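Local atomic coordinates of glycosyltransferase Gtf1 (Streptococcus pneumoniae, PDB entry 4PQG), a protein that belongs to the glycosyltransferases of the GT-B fold and carries an extended beta-sheet domain of the GtfA type. Residues 10-16 against 42-48; 33-37 against 64-69. All coordinates share one frame; numbering follows the deposited sequence.

Interaction 1 (10-16 against 42-48)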
ATOM      1  N   THR A  10      -3.559 -23.302   0.588  1.00 35.36           N
ATOM      2  CA  THR A  10      -3.313 -22.002  -0.030  1.00 31.75           C
ATOM      3  C   THR A  10      -3.660 -20.904   0.972  1.00 28.67           C
ATOM      4  O   THR A  10      -4.673 -20.980   1.688  1.00 26.69           O
ATOM      5  CB  THR A  10      -4.084 -21.821  -1.365  1.00 32.71           C
ATOM      6  OG1 THR A  10      -3.672 -22.831  -2.286  1.00 34.94           O
ATOM      7  CG2 THR A  10      -3.786 -20.461  -2.006  1.00 32.68           C
ATOM      8  N   ILE A  11      -2.785 -19.906   1.037  1.00 26.10           N
ATOM      9  CA  ILE A  11      -3.021 -18.737   1.861  1.00 24.77           C
ATOM     10  C   ILE A  11      -3.510 -17.599   0.962  1.00 23.74           C
ATOM     11  O   ILE A  11      -2.790 -17.147   0.082  1.00 23.67           O
ATOM     12  CB  ILE A  11      -1.767 -18.357   2.665  1.00 24.89           C
ATOM     13  CG1 ILE A  11      -1.357 -19.537   3.564  1.00 25.36           C
ATOM     14  CG2 ILE A  11      -2.031 -17.108   3.508  1.00 24.27           C
ATOM     15  CD1 ILE A  11       0.091 -19.495   4.002  1.00 27.17           C
ATOM     16  N   TYR A  12      -4.759 -17.188   1.174  1.00 24.41           N
ATOM     17  CA  TYR A  12      -5.382 -16.116   0.405  1.00 24.10           C
ATOM     18  C   TYR A  12      -5.327 -14.867   1.250  1.00 23.67           C
ATOM     19  O   TYR A  12      -5.738 -14.878   2.408  1.00 25.14           O
ATOM     20  CB  TYR A  12      -6.844 -16.455   0.056  1.00 25.16           C
ATOM     21  CG  TYR A  12      -6.963 -17.681  -0.827  1.00 26.84           C
ATOM     22  CD1 TYR A  12      -6.800 -17.592  -2.217  1.00 27.54           C
ATOM     23  CD2 TYR A  12      -7.206 -18.938  -0.268  1.00 28.74           C
ATOM     24  CE1 TYR A  12      -6.888 -18.725  -3.026  1.00 29.33           C
ATOM     25  CE2 TYR A  12      -7.301 -20.075  -1.067  1.00 30.06           C
ATOM     26  CZ  TYR A  12      -7.137 -19.963  -2.435  1.00 29.99           C
ATOM     27  OH  TYR A  12      -7.215 -21.102  -3.192  1.00 33.56           O
ATOM     28  N   ASN A  13      -4.818 -13.793   0.663  1.00 22.14           N
ATOM     29  CA  ASN A  13      -4.692 -12.516   1.351  1.00 20.92           C
ATOM     30  C   ASN A  13      -5.534 -11.487   0.593  1.00 20.37           C
ATOM     31  O   ASN A  13      -5.416 -11.374  -0.633  1.00 21.41           O
ATOM     32  CB  ASN A  13      -3.232 -12.067   1.343  1.00 19.01           C
ATOM     33  CG  ASN A  13      -2.278 -13.142   1.858  1.00 18.79           C
ATOM     34  OD1 ASN A  13      -1.773 -13.032   2.961  1.00 17.85           O
ATOM     35  ND2 ASN A  13      -2.010 -14.169   1.038  1.00 18.40           N
ATOM     36  N   ILE A  14      -6.338 -10.730   1.329  1.00 19.62           N
ATOM     37  CA  ILE A  14      -7.331  -9.821   0.740  1.00 19.00           C
ATOM     38  C   ILE A  14      -7.067  -8.352   1.106  1.00 18.88           C
ATOM     39  O   ILE A  14      -6.957  -7.994   2.287  1.00 18.44           O
ATOM     40  CB  ILE A  14      -8.769 -10.239   1.135  1.00 18.49           C
ATOM     41  CG1 ILE A  14      -9.101 -11.607   0.505  1.00 18.99           C
ATOM     42  CG2 ILE A  14      -9.781  -9.217   0.652  1.00 18.46           C
ATOM     43  CD1 ILE A  14     -10.332 -12.289   1.062  1.00 19.08           C
ATOM     44  N   ASN A  15      -6.939  -7.522   0.076  1.00 18.59           N
ATOM     45  CA  ASN A  15      -6.725  -6.091   0.237  1.00 18.90           C
ATOM     46  C   ASN A  15      -7.658  -5.392  -0.759  1.00 19.32           C
ATOM     47  O   ASN A  15      -8.161  -6.023  -1.694  1.00 18.24           O
ATOM     48  CB  ASN A  15      -5.254  -5.755  -0.048  1.00 19.70           C
ATOM     49  CG  ASN A  15      -4.841  -4.355   0.435  1.00 20.39           C
ATOM     50  OD1 ASN A  15      -5.640  -3.591   0.964  1.00 21.21           O
ATOM     51  ND2 ASN A  15      -3.580  -4.028   0.238  1.00 20.04           N
ATOM     52  N   LEU A  16      -7.894  -4.097  -0.568  1.00 18.72           N
ATOM     53  CA  LEU A  16      -8.677  -3.352  -1.546  1.00 19.57           C
ATOM     54  C   LEU A  16      -7.882  -3.077  -2.823  1.00 19.14           C
ATOM     55  O   LEU A  16      -8.268  -3.502  -3.904  1.00 17.81           O
ATOM     56  CB  LEU A  16      -9.258  -2.064  -0.938  1.00 20.19           C
ATOM     57  CG  LEU A  16     -10.073  -2.312   0.333  1.00 21.39           C
ATOM     58  CD1 LEU A  16     -10.618  -1.009   0.891  1.00 22.86           C
ATOM     59  CD2 LEU A  16     -11.192  -3.312   0.071  1.00 22.64           C
ATOM     60  N   SER A  42       1.938 -22.000  -0.949  1.00 33.80           N
ATOM     61  CA  SER A  42       1.049 -21.460  -1.964  1.00 31.49           C
ATOM     62  C   SER A  42       0.296 -20.254  -1.397  1.00 28.44           C
ATOM     63  O   SER A  42      -0.363 -20.349  -0.357  1.00 26.27           O
ATOM     64  CB  SER A  42       0.073 -22.537  -2.447  1.00 33.43           C
ATOM     65  OG  SER A  42      -0.770 -22.038  -3.479  1.00 35.99           O
ATOM     66  N   SER A  43       0.408 -19.121  -2.080  1.00 26.44           N
ATOM     67  CA  SER A  43      -0.295 -17.917  -1.641  1.00 25.84           C
ATOM     68  C   SER A  43      -0.849 -17.083  -2.783  1.00 25.18           C
ATOM     69  O   SER A  43      -0.318 -17.092  -3.893  1.00 25.98           O
ATOM     70  CB  SER A  43       0.613 -17.050  -0.767  1.00 25.13           C
ATOM     71  OG  SER A  43       1.649 -16.506  -1.545  1.00 24.23           O
ATOM     72  N   LYS A  44      -1.924 -16.359  -2.484  1.00 24.53           N
ATOM     73  CA  LYS A  44      -2.562 -15.450  -3.437  1.00 23.09           C
ATOM     74  C   LYS A  44      -2.886 -14.145  -2.731  1.00 20.99           C
ATOM     75  O   LYS A  44      -3.385 -14.152  -1.607  1.00 20.37           O
ATOM     76  CB  LYS A  44      -3.852 -16.052  -4.011  1.00 21.81           C
ATOM     77  CG  LYS A  44      -3.665 -17.418  -4.665  1.00 22.26           C
ATOM     78  CD  LYS A  44      -2.892 -17.336  -5.969  1.00 22.31           C
ATOM     79  CE  LYS A  44      -2.923 -18.703  -6.661  1.00 23.88           C
ATOM     80  NZ  LYS A  44      -2.323 -18.635  -8.020  1.00 21.26           N
ATOM     81  N   PHE A  45      -2.576 -13.043  -3.405  1.00 19.74           N
ATOM     82  CA  PHE A  45      -2.920 -11.716  -2.927  1.00 19.32           C
ATOM     83  C   PHE A  45      -4.007 -11.130  -3.819  1.00 18.08           C
ATOM     84  O   PHE A  45      -3.802 -10.852  -4.998  1.00 18.22           O
ATOM     85  CB  PHE A  45      -1.669 -10.843  -2.813  1.00 20.11           C
ATOM     86  CG  PHE A  45      -0.693 -11.362  -1.789  1.00 21.01           C
ATOM     87  CD1 PHE A  45      -0.670 -10.837  -0.506  1.00 21.17           C
ATOM     88  CD2 PHE A  45       0.162 -12.415  -2.096  1.00 21.34           C
ATOM     89  CE1 PHE A  45       0.211 -11.331   0.460  1.00 22.04           C
ATOM     90  CE2 PHE A  45       1.034 -12.926  -1.143  1.00 22.16           C
ATOM     91  CZ  PHE A  45       1.060 -12.387   0.138  1.00 22.22           C
ATOM     92  N   ILE A  46      -5.188 -11.021  -3.232  1.00 17.87           N
ATOM     93  CA  ILE A  46      -6.411 -10.641  -3.934  1.00 17.70           C
ATOM     94  C   ILE A  46      -6.630  -9.142  -3.731  1.00 17.40           C
ATOM     95  O   ILE A  46      -6.602  -8.665  -2.601  1.00 17.63           O
ATOM     96  CB  ILE A  46      -7.617 -11.414  -3.349  1.00 17.29           C
ATOM     97  CG1 ILE A  46      -7.433 -12.933  -3.551  1.00 17.38           C
ATOM     98  CG2 ILE A  46      -8.939 -10.908  -3.944  1.00 17.75           C
ATOM     99  CD1 ILE A  46      -8.159 -13.775  -2.524  1.00 16.19           C
ATOM    100  N   PHE A  47      -6.846  -8.415  -4.823  1.00 16.80           N
ATOM    101  CA  PHE A  47      -7.281  -7.015  -4.767  1.00 16.61           C
ATOM    102  C   PHE A  47      -8.693  -6.877  -5.334  1.00 16.87           C
ATOM    103  O   PHE A  47      -8.982  -7.392  -6.418  1.00 15.29           O
ATOM    104  CB  PHE A  47      -6.292  -6.144  -5.530  1.00 15.87           C
ATOM    105  CG  PHE A  47      -4.881  -6.272  -5.020  1.00 15.99           C
ATOM    106  CD1 PHE A  47      -4.414  -5.426  -4.019  1.00 15.85           C
ATOM    107  CD2 PHE A  47      -4.039  -7.271  -5.512  1.00 16.42           C
ATOM    108  CE1 PHE A  47      -3.127  -5.562  -3.525  1.00 16.40           C
ATOM    109  CE2 PHE A  47      -2.749  -7.415  -5.024  1.00 16.82           C
ATOM    110  CZ  PHE A  47      -2.289  -6.549  -4.044  1.00 17.04           C
ATOM    111  N   THR A  48      -9.564  -6.189  -4.593  1.00 16.94           N
ATOM    112  CA  THR A  48     -10.998  -6.119  -4.945  1.00 17.12           C
ATOM    113  C   THR A  48     -11.438  -4.828  -5.629  1.00 16.64           C
ATOM    114  O   THR A  48     -12.559  -4.769  -6.189  1.00 16.10           O
ATOM    115  CB  THR A  48     -11.909  -6.366  -3.720  1.00 17.66           C
ATOM    116  OG1 THR A  48     -11.601  -5.413  -2.697  1.00 18.22           O
ATOM    117  CG2 THR A  48     -11.718  -7.789  -3.173  1.00 18.68           C
TER

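Interaction 2 (33-37 against 64-69)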
ATOM      1  N   ALA A  33       4.416 -11.883   1.190  1.00 24.97           N
ATOM      2  CA  ALA A  33       4.611 -12.660  -0.027  1.00 25.78           C
ATOM      3  C   ALA A  33       6.028 -13.203  -0.132  1.00 26.63           C
ATOM      4  O   ALA A  33       6.224 -14.335  -0.586  1.00 26.86           O
ATOM      5  CB  ALA A  33       4.279 -11.821  -1.256  1.00 26.78           C
ATOM      6  N   GLY A  34       7.011 -12.388   0.265  1.00 27.35           N
ATOM      7  CA  GLY A  34       8.413 -12.816   0.314  1.00 27.16           C
ATOM      8  C   GLY A  34       8.625 -13.966   1.274  1.00 28.14           C
ATOM      9  O   GLY A  34       9.416 -14.872   1.004  1.00 29.49           O
ATOM     10  N   VAL A  35       7.918 -13.928   2.398  1.00 28.53           N
ATOM     11  CA  VAL A  35       7.972 -14.993   3.399  1.00 29.52           C
ATOM     12  C   VAL A  35       7.339 -16.284   2.871  1.00 31.27           C
ATOM     13  O   VAL A  35       7.905 -17.372   3.025  1.00 31.09           O
ATOM     14  CB  VAL A  35       7.257 -14.599   4.708  1.00 29.01           C
ATOM     15  CG1 VAL A  35       7.054 -15.823   5.593  1.00 28.19           C
ATOM     16  CG2 VAL A  35       8.036 -13.519   5.453  1.00 29.29           C
ATOM     17  N   PHE A  36       6.163 -16.164   2.261  1.00 30.74           N
ATOM     18  CA  PHE A  36       5.471 -17.329   1.727  1.00 30.54           C
ATOM     19  C   PHE A  36       6.261 -18.012   0.614  1.00 32.03           C
ATOM     20  O   PHE A  36       6.266 -19.242   0.539  1.00 34.50           O
ATOM     21  CB  PHE A  36       4.051 -16.982   1.294  1.00 28.05           C
ATOM     22  CG  PHE A  36       3.147 -16.590   2.436  1.00 27.76           C
ATOM     23  CD1 PHE A  36       3.400 -17.033   3.732  1.00 26.40           C
ATOM     24  CD2 PHE A  36       2.027 -15.801   2.208  1.00 25.97           C
ATOM     25  CE1 PHE A  36       2.566 -16.692   4.777  1.00 27.39           C
ATOM     26  CE2 PHE A  36       1.176 -15.465   3.250  1.00 26.23           C
ATOM     27  CZ  PHE A  36       1.443 -15.907   4.539  1.00 27.22           C
ATOM     28  N   ARG A  37       6.932 -17.225  -0.224  1.00 31.67           N
ATOM     29  CA  ARG A  37       7.805 -17.768  -1.258  1.00 36.11           C
ATOM     30  C   ARG A  37       8.944 -18.581  -0.646  1.00 38.24           C
ATOM     31  O   ARG A  37       9.233 -19.700  -1.090  1.00 40.32           O
ATOM     32  CB  ARG A  37       8.374 -16.662  -2.152  1.00 35.29           C
ATOM     33  CG  ARG A  37       7.363 -16.060  -3.109  1.00 37.59           C
ATOM     34  CD  ARG A  37       8.020 -15.251  -4.218  1.00 37.39           C
ATOM     35  NE  ARG A  37       8.848 -14.155  -3.719  1.00 37.92           N
ATOM     36  CZ  ARG A  37       8.446 -12.896  -3.544  1.00 36.39           C
ATOM     37  NH1 ARG A  37       7.203 -12.518  -3.826  1.00 34.45           N
ATOM     38  NH2 ARG A  37       9.310 -12.007  -3.076  1.00 35.08           N
ATOM     39  N   GLY A  64       6.944  -6.061  -5.974  1.00 25.58           N
ATOM     40  CA  GLY A  64       7.663  -7.298  -5.845  1.00 25.40           C
ATOM     41  C   GLY A  64       6.859  -8.580  -5.748  1.00 25.70           C
ATOM     42  O   GLY A  64       7.451  -9.628  -5.500  1.00 26.54           O
ATOM     43  N   PHE A  65       5.536  -8.538  -5.941  1.00 24.33           N
ATOM     44  CA  PHE A  65       4.761  -9.796  -6.020  1.00 23.12           C
ATOM     45  C   PHE A  65       5.141 -10.536  -7.318  1.00 23.49           C
ATOM     46  O   PHE A  65       5.400  -9.900  -8.340  1.00 23.53           O
ATOM     47  CB  PHE A  65       3.248  -9.533  -6.056  1.00 22.22           C
ATOM     48  CG  PHE A  65       2.669  -9.005  -4.783  1.00 21.77           C
ATOM     49  CD1 PHE A  65       2.565  -9.807  -3.640  1.00 21.03           C
ATOM     50  CD2 PHE A  65       2.174  -7.715  -4.732  1.00 21.64           C
ATOM     51  CE1 PHE A  65       2.005  -9.309  -2.472  1.00 21.33           C
ATOM     52  CE2 PHE A  65       1.616  -7.208  -3.562  1.00 21.96           C
ATOM     53  CZ  PHE A  65       1.524  -8.003  -2.435  1.00 21.73           C
ATOM     54  N   ASP A  66       5.192 -11.870  -7.279  1.00 24.84           N
ATOM     55  CA  ASP A  66       5.270 -12.662  -8.515  1.00 25.65           C
ATOM     56  C   ASP A  66       3.890 -12.673  -9.141  1.00 24.45           C
ATOM     57  O   ASP A  66       2.901 -12.716  -8.410  1.00 24.62           O
ATOM     58  CB  ASP A  66       5.642 -14.113  -8.221  1.00 27.51           C
ATOM     59  CG  ASP A  66       7.024 -14.261  -7.638  1.00 29.66           C
ATOM     60  OD1 ASP A  66       7.962 -13.570  -8.076  1.00 29.90           O
ATOM     61  OD2 ASP A  66       7.166 -15.105  -6.746  1.00 31.89           O
ATOM     62  N   ASP A  67       3.825 -12.661 -10.476  1.00 25.03           N
ATOM     63  CA  ASP A  67       2.547 -12.689 -11.200  1.00 25.68           C
ATOM     64  C   ASP A  67       1.631 -13.822 -10.729  1.00 25.61           C
ATOM     65  O   ASP A  67       0.425 -13.637 -10.607  1.00 25.00           O
ATOM     66  CB  ASP A  67       2.762 -12.806 -12.715  1.00 25.89           C
ATOM     67  CG  ASP A  67       3.412 -11.575 -13.318  1.00 27.01           C
ATOM     68  OD1 ASP A  67       3.671 -10.571 -12.596  1.00 25.86           O
ATOM     69  OD2 ASP A  67       3.662 -11.615 -14.538  1.00 27.90           O
ATOM     70  N   ASN A  68       2.199 -14.991 -10.441  1.00 25.53           N
ATOM     71  CA  ASN A  68       1.359 -16.111 -10.019  1.00 26.57           C
ATOM     72  C   ASN A  68       0.913 -16.025  -8.558  1.00 26.57           C
ATOM     73  O   ASN A  68       0.197 -16.886  -8.084  1.00 28.07           O
ATOM     74  CB  ASN A  68       2.019 -17.459 -10.338  1.00 29.11           C
ATOM     75  CG  ASN A  68       3.286 -17.695  -9.538  1.00 30.98           C
ATOM     76  OD1 ASN A  68       3.448 -17.194  -8.414  1.00 30.06           O
ATOM     77  ND2 ASN A  68       4.197 -18.470 -10.113  1.00 33.20           N
ATOM     78  N   GLN A  69       1.338 -14.984  -7.848  1.00 26.32           N
ATOM     79  CA  GLN A  69       0.790 -14.691  -6.518  1.00 25.15           C
ATOM     80  C   GLN A  69      -0.386 -13.689  -6.564  1.00 24.92           C
ATOM     81  O   GLN A  69      -0.945 -13.347  -5.521  1.00 25.64           O
ATOM     82  CB  GLN A  69       1.896 -14.120  -5.630  1.00 25.91           C
ATOM     83  CG  GLN A  69       2.853 -15.141  -5.052  1.00 26.76           C
ATOM     84  CD  GLN A  69       3.982 -14.484  -4.279  1.00 27.47           C
ATOM     85  OE1 GLN A  69       4.648 -13.572  -4.780  1.00 28.14           O
ATOM     86  NE2 GLN A  69       4.207 -14.948  -3.054  1.00 27.90           N
TER
HETATM   87  O   HOH W   1       7.385 -10.028  -2.459  1.00 31.66           O

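Interaction 1 (10-16 against 42-48)
N13 lays its amide flat over the ring of F45, the two planes 11° apart and ND2 3.6 Å above the ring centre. The same ND2 donates to K44 O at 3.0 Å, nearly straight at 175°, although it comes to that carbonyl from above its plane; the backbone N13 N donates to K44 O almost end-on at 2.7 Å, so one oxygen receives two donors. With CG beside the backbone N (chi1 -52°), the N13 amide is brought back over the neighbouring strand, and R32 of helix 24-38 holds OD1 from the other end. On the opposite face of the sheet, I46 CD1 packs against I14 CG1 (3.8 Å) and Y12 CB (3.9 Å), while the Y12 ring runs alongside the aliphatic start of K44, whose NZ goes on to N68 O. Beneath these side chains lies regular parallel pairing, with N13 O accepting from I46 N at 2.6 Å and N15 N reaching I46 O. N15 ND2 donates to E26 and Q29. The strands are the two arms of a beta-alpha-beta crossover through helix 24-38 in a Rossmann-like sheet, and the buried N13 amide, bonded at both ends, is fixed in rotation and ties that helix to both strands.

Interaction 2 (33-37 against 64-69)
Q69 and R37 meet through a hydrogen bond from R37 NH1 to Q69 OE1, 2.9 Å long, that lies in the plane of the guanidinium and uses a lone pair in the plane of the Q69 carbonyl. The two flat groups are nevertheless turned 68° against each other. OE1 also accepts from the backbone D66 N, within its own loop, at 3.1 Å. At the other end of the amide, NE2 donates to A33 O at 3.2 Å. That oxygen already takes the helical bond from R37 N, and the two donors reach it from opposite faces of the carbonyl plane. The Q69 chain runs extended beyond CG (chi2 175°), which carries its amide across to the helix.

Charge plays a less certain part. R37 NE lies 3.6 Å from D66 OD2, a salt bridge by distance, but the carboxylate is modelled too close to the arginine for its position to be trusted. A water extends the polar network: it accepts from R37 NH2 at 2.8 Å and donates to G64 O, linking the guanidinium to the first residue past helix 56-63, which closes in a Schellman motif.

Apolar packing comes from A33, whose CB lies 3.6 Å from F65 CD1; beyond it, the F65 ring meets that of F45 in strand 42-47.

The contact thus fastens the last turns of helix 24-38 to the loop leading into strand 70-72. The flip of the Q69 amide follows from its partners: OE1 faces two N-H donors, and NE2 faces the helix carbonyl. Accepting from NH1 and D66 N together would probably polarise the amide and strengthen its donation to A33 O.

Overall arrangement
Interactions 1 and 2 have centres 10 Å apart and belong to one Rossmann-like domain; interaction 1 lies within its parallel sheet, and interaction 2 packs a helix against the loop beside it. Helix 24-38, which supplies residues 33-37, is the crossover between the two strands of interaction 1, and residues 64-69 lead into strand 70-72, the next strand beyond 42-47. The contacts touch directly: F45 N and Q69 O are 2.7 Å apart, probably hydrogen-bonded, and F45 CE2 packs 3.4 Å from A33 CB. F45 thus joins the two contacts, by its backbone N and by its ring. Both contacts lie near the ligands without reaching them: the N15 side chain is about 10 Å from bound UDP and NAG, and G64 about 11 Å from UDP.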